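Local atomic coordinates of cytochrome P450 monooxygenase (Rhodococcus sp. ECU0066, PDB entry 6KBH), a protein that probably acts as a self-sufficient monooxygenase, with heme, FMN and a [2Fe-2S] cluster in one chain to carry electrons to the heme and oxygen. Residues A[108-113]-A[221-226]; A[138-143]-A[250-255]. All coordinates share one frame; numbering follows the deposited sequence.

Contact 1. Residues A[108-113]-A[221-226]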
loop_
_atom_site.group_PDB
_atom_site.type_symbol
_atom_site.label_atom_id
_atom_site.label_comp_id
_atom_site.label_asym_id
_atom_site.label_seq_id
_atom_site.Cartn_x
_atom_site.Cartn_y
_atom_site.Cartn_z
ATOM N N ASP A 108 -2.529 -19.763 -39.657
ATOM C CA ASP A 108 -2.636 -21.219 -39.716
ATOM C C ASP A 108 -1.290 -21.877 -39.443
ATOM O O ASP A 108 -1.216 -22.903 -38.757
ATOM C CB ASP A 108 -3.169 -21.649 -41.082
ATOM C CG ASP A 108 -4.567 -21.137 -41.353
ATOM O OD1 ASP A 108 -5.360 -21.025 -40.394
ATOM O OD2 ASP A 108 -4.873 -20.846 -42.528
ATOM N N GLU A 109 -0.216 -21.289 -39.973
ATOM C CA GLU A 109 1.130 -21.801 -39.738
ATOM C C GLU A 109 1.448 -21.856 -38.249
ATOM O O GLU A 109 1.878 -22.893 -37.730
ATOM C CB GLU A 109 2.137 -20.921 -40.475
ATOM C CG GLU A 109 3.504 -21.535 -40.685
ATOM C CD GLU A 109 4.374 -20.683 -41.590
ATOM O OE1 GLU A 109 3.947 -19.560 -41.939
ATOM O OE2 GLU A 109 5.482 -21.133 -41.951
ATOM N N ALA A 110 1.229 -20.746 -37.540
ATOM C CA ALA A 110 1.612 -20.679 -36.133
ATOM C C ALA A 110 0.716 -21.544 -35.255
ATOM O O ALA A 110 1.172 -22.055 -34.227
ATOM C CB ALA A 110 1.594 -19.229 -35.652
ATOM N N ASN A 111 -0.555 -21.713 -35.627
ATOM C CA ASN A 111 -1.408 -22.645 -34.895
ATOM C C ASN A 111 -0.939 -24.079 -35.088
ATOM O O ASN A 111 -0.963 -24.880 -34.146
ATOM C CB ASN A 111 -2.863 -22.498 -35.337
ATOM C CG ASN A 111 -3.604 -21.431 -34.559
ATOM O OD1 ASN A 111 -3.322 -21.196 -33.384
ATOM N ND2 ASN A 111 -4.561 -20.782 -35.211
ATOM N N ALA A 112 -0.513 -24.421 -36.307
ATOM C CA ALA A 112 0.036 -25.749 -36.556
ATOM C C ALA A 112 1.258 -26.009 -35.686
ATOM O O ALA A 112 1.431 -27.114 -35.160
ATOM C CB ALA A 112 0.383 -25.903 -38.037
ATOM N N VAL A 113 2.116 -24.998 -35.520
ATOM C CA VAL A 113 3.280 -25.139 -34.649
ATOM C C VAL A 113 2.842 -25.374 -33.210
ATOM O O VAL A 113 3.416 -26.208 -32.498
ATOM C CB VAL A 113 4.191 -23.902 -34.769
ATOM C CG1 VAL A 113 5.438 -24.072 -33.919
ATOM C CG2 VAL A 113 4.557 -23.644 -36.227
ATOM N N GLN A 221 7.127 -13.633 -36.920
ATOM C CA GLN A 221 7.083 -13.404 -35.481
ATOM C C GLN A 221 6.080 -14.335 -34.813
ATOM O O GLN A 221 6.367 -14.933 -33.767
ATOM C CB GLN A 221 6.730 -11.945 -35.193
ATOM C CG GLN A 221 7.919 -11.002 -35.212
ATOM C CD GLN A 221 7.518 -9.568 -35.495
ATOM O OE1 GLN A 221 6.493 -9.311 -36.124
ATOM N NE2 GLN A 221 8.332 -8.624 -35.035
ATOM N N GLN A 222 4.892 -14.465 -35.410
ATOM C CA GLN A 222 3.856 -15.327 -34.851
ATOM C C GLN A 222 4.362 -16.749 -34.643
ATOM O O GLN A 222 4.128 -17.353 -33.590
ATOM C CB GLN A 222 2.627 -15.329 -35.760
ATOM C CG GLN A 222 1.654 -14.197 -35.510
ATOM C CD GLN A 222 0.343 -14.401 -36.238
ATOM O OE1 GLN A 222 0.229 -15.283 -37.087
ATOM N NE2 GLN A 222 -0.655 -13.588 -35.909
ATOM N N VAL A 223 5.062 -17.304 -35.637
ATOM C CA VAL A 223 5.515 -18.688 -35.518
ATOM C C VAL A 223 6.631 -18.807 -34.482
ATOM O O VAL A 223 6.648 -19.749 -33.682
ATOM C CB VAL A 223 5.929 -19.252 -36.895
ATOM C CG1 VAL A 223 4.911 -18.868 -37.956
ATOM C CG2 VAL A 223 7.327 -18.804 -37.306
ATOM N N ALA A 224 7.565 -17.848 -34.459
ATOM C CA ALA A 224 8.670 -17.923 -33.509
ATOM C C ALA A 224 8.171 -17.894 -32.071
ATOM O O ALA A 224 8.797 -18.485 -31.184
ATOM C CB ALA A 224 9.655 -16.784 -33.755
ATOM N N VAL A 225 7.051 -17.215 -31.826
ATOM C CA VAL A 225 6.431 -17.254 -30.506
ATOM C C VAL A 225 5.775 -18.611 -30.274
ATOM O O VAL A 225 5.982 -19.248 -29.235
ATOM C CB VAL A 225 5.423 -16.101 -30.355
ATOM C CG1 VAL A 225 4.559 -16.305 -29.121
ATOM C CG2 VAL A 225 6.154 -14.768 -30.290
ATOM N N ALA A 226 4.986 -19.077 -31.248
ATOM C CA ALA A 226 4.351 -20.387 -31.138
ATOM C C ALA A 226 5.376 -21.493 -30.929
ATOM O O ALA A 226 5.078 -22.501 -30.277
ATOM C CB ALA A 226 3.517 -20.671 -32.388
#

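Contact 2. Residues A[138-143]-A[250-255]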
loop_
_atom_site.group_PDB
_atom_site.type_symbol
_atom_site.label_atom_id
_atom_site.label_comp_id
_atom_site.label_asym_id
_atom_site.label_seq_id
_atom_site.Cartn_x
_atom_site.Cartn_y
_atom_site.Cartn_z
ATOM N N ARG A 138 -9.749 -17.132 -5.067
ATOM C CA ARG A 138 -9.740 -17.235 -3.613
ATOM C C ARG A 138 -8.928 -18.440 -3.152
ATOM O O ARG A 138 -8.200 -18.363 -2.155
ATOM C CB ARG A 138 -11.173 -17.312 -3.089
ATOM C CG ARG A 138 -12.023 -16.084 -3.400
ATOM C CD ARG A 138 -13.382 -16.158 -2.717
ATOM N NE ARG A 138 -14.318 -15.142 -3.199
ATOM C CZ ARG A 138 -14.450 -13.926 -2.673
ATOM N NH1 ARG A 138 -13.703 -13.559 -1.639
ATOM N NH2 ARG A 138 -15.331 -13.074 -3.178
ATOM N N ALA A 139 -9.031 -19.560 -3.871
ATOM C CA ALA A 139 -8.268 -20.747 -3.498
ATOM C C ALA A 139 -6.771 -20.518 -3.660
ATOM O O ALA A 139 -5.975 -20.949 -2.818
ATOM C CB ALA A 139 -8.714 -21.947 -4.331
ATOM N N LEU A 140 -6.368 -19.840 -4.732
ATOM C CA LEU A 140 -4.959 -19.668 -5.052
ATOM C C LEU A 140 -4.385 -18.354 -4.537
ATOM O O LEU A 140 -3.269 -17.991 -4.920
ATOM C CB LEU A 140 -4.756 -19.770 -6.566
ATOM C CG LEU A 140 -5.162 -21.110 -7.188
ATOM C CD1 LEU A 140 -5.224 -21.014 -8.706
ATOM C CD2 LEU A 140 -4.211 -22.216 -6.756
ATOM N N MET A 141 -5.108 -17.645 -3.669
ATOM C CA MET A 141 -4.705 -16.293 -3.292
ATOM C C MET A 141 -3.558 -16.282 -2.290
ATOM O O MET A 141 -2.630 -15.479 -2.426
ATOM C CB MET A 141 -5.896 -15.531 -2.714
ATOM C CG MET A 141 -5.532 -14.164 -2.160
ATOM S SD MET A 141 -4.864 -13.040 -3.408
ATOM C CE MET A 141 -6.360 -12.576 -4.274
ATOM N N GLU A 142 -3.608 -17.166 -1.292
ATOM C CA GLU A 142 -2.753 -17.047 -0.109
ATOM C C GLU A 142 -1.270 -16.812 -0.391
ATOM O O GLU A 142 -0.683 -15.946 0.279
ATOM C CB GLU A 142 -2.927 -18.289 0.778
ATOM C CG GLU A 142 -2.102 -18.248 2.060
ATOM C CD GLU A 142 -2.368 -19.428 2.975
ATOM O OE1 GLU A 142 -3.280 -20.227 2.671
ATOM O OE2 GLU A 142 -1.663 -19.559 3.997
ATOM N N PRO A 143 -0.609 -17.509 -1.325
ATOM C CA PRO A 143 0.824 -17.238 -1.544
ATOM C C PRO A 143 1.120 -15.814 -1.992
ATOM O O PRO A 143 2.266 -15.367 -1.861
ATOM C CB PRO A 143 1.219 -18.255 -2.625
ATOM C CG PRO A 143 0.175 -19.302 -2.575
ATOM C CD PRO A 143 -1.086 -18.611 -2.182
ATOM N N HIS A 250 7.767 -25.209 -0.776
ATOM C CA HIS A 250 7.480 -23.803 -1.024
ATOM C C HIS A 250 7.274 -23.528 -2.510
ATOM O O HIS A 250 7.864 -24.178 -3.380
ATOM C CB HIS A 250 8.607 -22.929 -0.476
ATOM C CG HIS A 250 8.704 -22.945 1.018
ATOM N ND1 HIS A 250 9.804 -22.471 1.699
ATOM C CD2 HIS A 250 7.836 -23.379 1.962
ATOM C CE1 HIS A 250 9.610 -22.610 2.999
ATOM N NE2 HIS A 250 8.423 -23.160 3.184
ATOM N N GLY A 251 6.420 -22.546 -2.793
ATOM C CA GLY A 251 6.110 -22.174 -4.158
ATOM C C GLY A 251 4.623 -22.135 -4.439
ATOM O O GLY A 251 3.831 -22.761 -3.727
ATOM N N TRP A 252 4.230 -21.399 -5.483
ATOM C CA TRP A 252 2.817 -21.316 -5.837
ATOM C C TRP A 252 2.314 -22.638 -6.405
ATOM O O TRP A 252 1.216 -23.089 -6.060
ATOM C CB TRP A 252 2.597 -20.172 -6.833
ATOM C CG TRP A 252 1.156 -19.764 -7.018
ATOM C CD1 TRP A 252 0.256 -19.457 -6.039
ATOM C CD2 TRP A 252 0.463 -19.605 -8.264
ATOM N NE1 TRP A 252 -0.956 -19.126 -6.597
ATOM C CE2 TRP A 252 -0.854 -19.207 -7.961
ATOM C CE3 TRP A 252 0.828 -19.762 -9.604
ATOM C CZ2 TRP A 252 -1.808 -18.967 -8.949
ATOM C CZ3 TRP A 252 -0.121 -19.523 -10.582
ATOM C CH2 TRP A 252 -1.421 -19.130 -10.249
ATOM N N MET A 253 3.106 -23.276 -7.268
ATOM C CA MET A 253 2.679 -24.537 -7.873
ATOM C C MET A 253 2.509 -25.659 -6.855
ATOM O O MET A 253 1.473 -26.345 -6.901
ATOM C CB MET A 253 3.656 -24.930 -8.988
ATOM C CG MET A 253 3.720 -23.929 -10.126
ATOM S SD MET A 253 2.081 -23.547 -10.757
ATOM C CE MET A 253 1.561 -25.163 -11.324
ATOM N N PRO A 254 3.454 -25.918 -5.938
ATOM C CA PRO A 254 3.178 -26.928 -4.901
ATOM C C PRO A 254 1.984 -26.572 -4.038
ATOM O O PRO A 254 1.195 -27.450 -3.676
ATOM C CB PRO A 254 4.483 -26.971 -4.092
ATOM C CG PRO A 254 5.171 -25.691 -4.398
ATOM C CD PRO A 254 4.822 -25.385 -5.813
ATOM N N PHE A 255 1.823 -25.290 -3.700
ATOM C CA PHE A 255 0.586 -24.839 -3.066
ATOM C C PHE A 255 -0.623 -25.180 -3.930
ATOM O O PHE A 255 -1.674 -25.569 -3.406
ATOM C CB PHE A 255 0.680 -23.337 -2.789
ATOM C CG PHE A 255 -0.500 -22.743 -2.048
ATOM C CD1 PHE A 255 -1.765 -22.671 -2.617
ATOM C CD2 PHE A 255 -0.321 -22.217 -0.776
ATOM C CE1 PHE A 255 -2.825 -22.115 -1.924
ATOM C CE2 PHE A 255 -1.381 -21.653 -0.083
ATOM C CZ PHE A 255 -2.630 -21.604 -0.658
#

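Contact 1. Residues A[108-113]-A[221-226]
V113 turns CG1 anti to its backbone N (chi1 -177°), and that methyl reaches the backbone of A226, 3.9 Å from A226 C. V223 has CG1 anti to its own carbonyl carbon (chi1 -44°), where the methyl meets A110 CB at 4.1 Å and also the aliphatic stem of E109. The two helical segments run almost parallel, 8° apart, and the small side chains of A110 and A226 allow their axes to approach to 8.4 Å. The closest backbone pair is A110 CA and V223 CA, 4.4 Å apart. A110 CB points toward the other helix and lies 3.8 Å from Q222 O, while a single methyl at A226 fits against A110 and the CB of V113. V113 and V223 each add a methyl, CG1, beside the alanines.

E109 and V223 cross obliquely, E109 CG and CD lying near V223 CG1; the solvent-exposed position suits the charged end of a glutamate. Of the Q222 side chain, CB is the atom that meets A110, 4.0 Å from A110 CB. Its amide turns instead to the residues before helix 108-116, where NE2 donates to P105 O and OE1 accepts from S107 N.

The result is close packing of two near-parallel helices, away from the annotated sites. By position in a P450 fold, helix 108-116 probably corresponds to the B' helix and helix 219-242 to the G helix, elements that in this family commonly border the substrate entrance.

Contact 2. Residues A[138-143]-A[250-255]
P143 and W252 have the nearest CA atoms of the two segments, 6.2 Å apart, where the chain leaving helix 133-139 for a short 3-10 turn meets the start of helix 252-262, with G251 as its N-cap. The backbone angles of G251 (phi 128°) would jam a CB against the preceding carbonyl oxygen, which calls for glycine. The indole of W252 supplies the polar link: NE1 donates to L140 O at 3.1 Å, nearly straight at 168°, with the oxygen close to the ring plane and the N-H aimed at a lone pair in the carbonyl plane. Tryptophan suits this place by offering both a donor and apolar surface. L140 CB packs against W252 CZ2 at 3.9 Å, the side chains crossing at about a right angle, while P143 CG meets the indole edge, 3.5 Å from W252 CD1.

The same proline carbon makes a CH-pi contact over one face of F255, 3.6 Å from the ring centroid. F255 has CG anti to its backbone N (chi1 -176°), which puts that carbon close to P143 CG. A139 O lies near the ring plane, 3.5 Å from F255 CE1. The extended chain of E142 runs beside CE2 and CZ, with E142 OE1 3.6 Å from F255 CE2; its exposed position suits a charged end.

L140 and W252 both pack on M275 of helix 269-281. W252 forms a backbone hydrogen bond with F191 of helix 183-192, and its ring meets those of F191 and, edge-to-face, F144. Bound heme lies about 5 Å from its side chain, so the joint sits among helices beside the heme pocket.

Along the chain the segments come in the order 108-113, 138-143, 221-226 and 250-255, so the two contacts cross. Contact 1 closes a loop of 107 residues, about half helical, that contains 138-143; contact 2 closes a mostly helical one of 106 residues that contains 221-226. Helices 108-116 and 133-139 follow each other, as do 219-242 and 252-262, and each contact pairs one member of the first couple with one of the second. The contacts do not touch: their centres are 32 Å apart. Contact 1 ties together outlying helices away from the annotated sites, whereas contact 2 joins elements next to the heme.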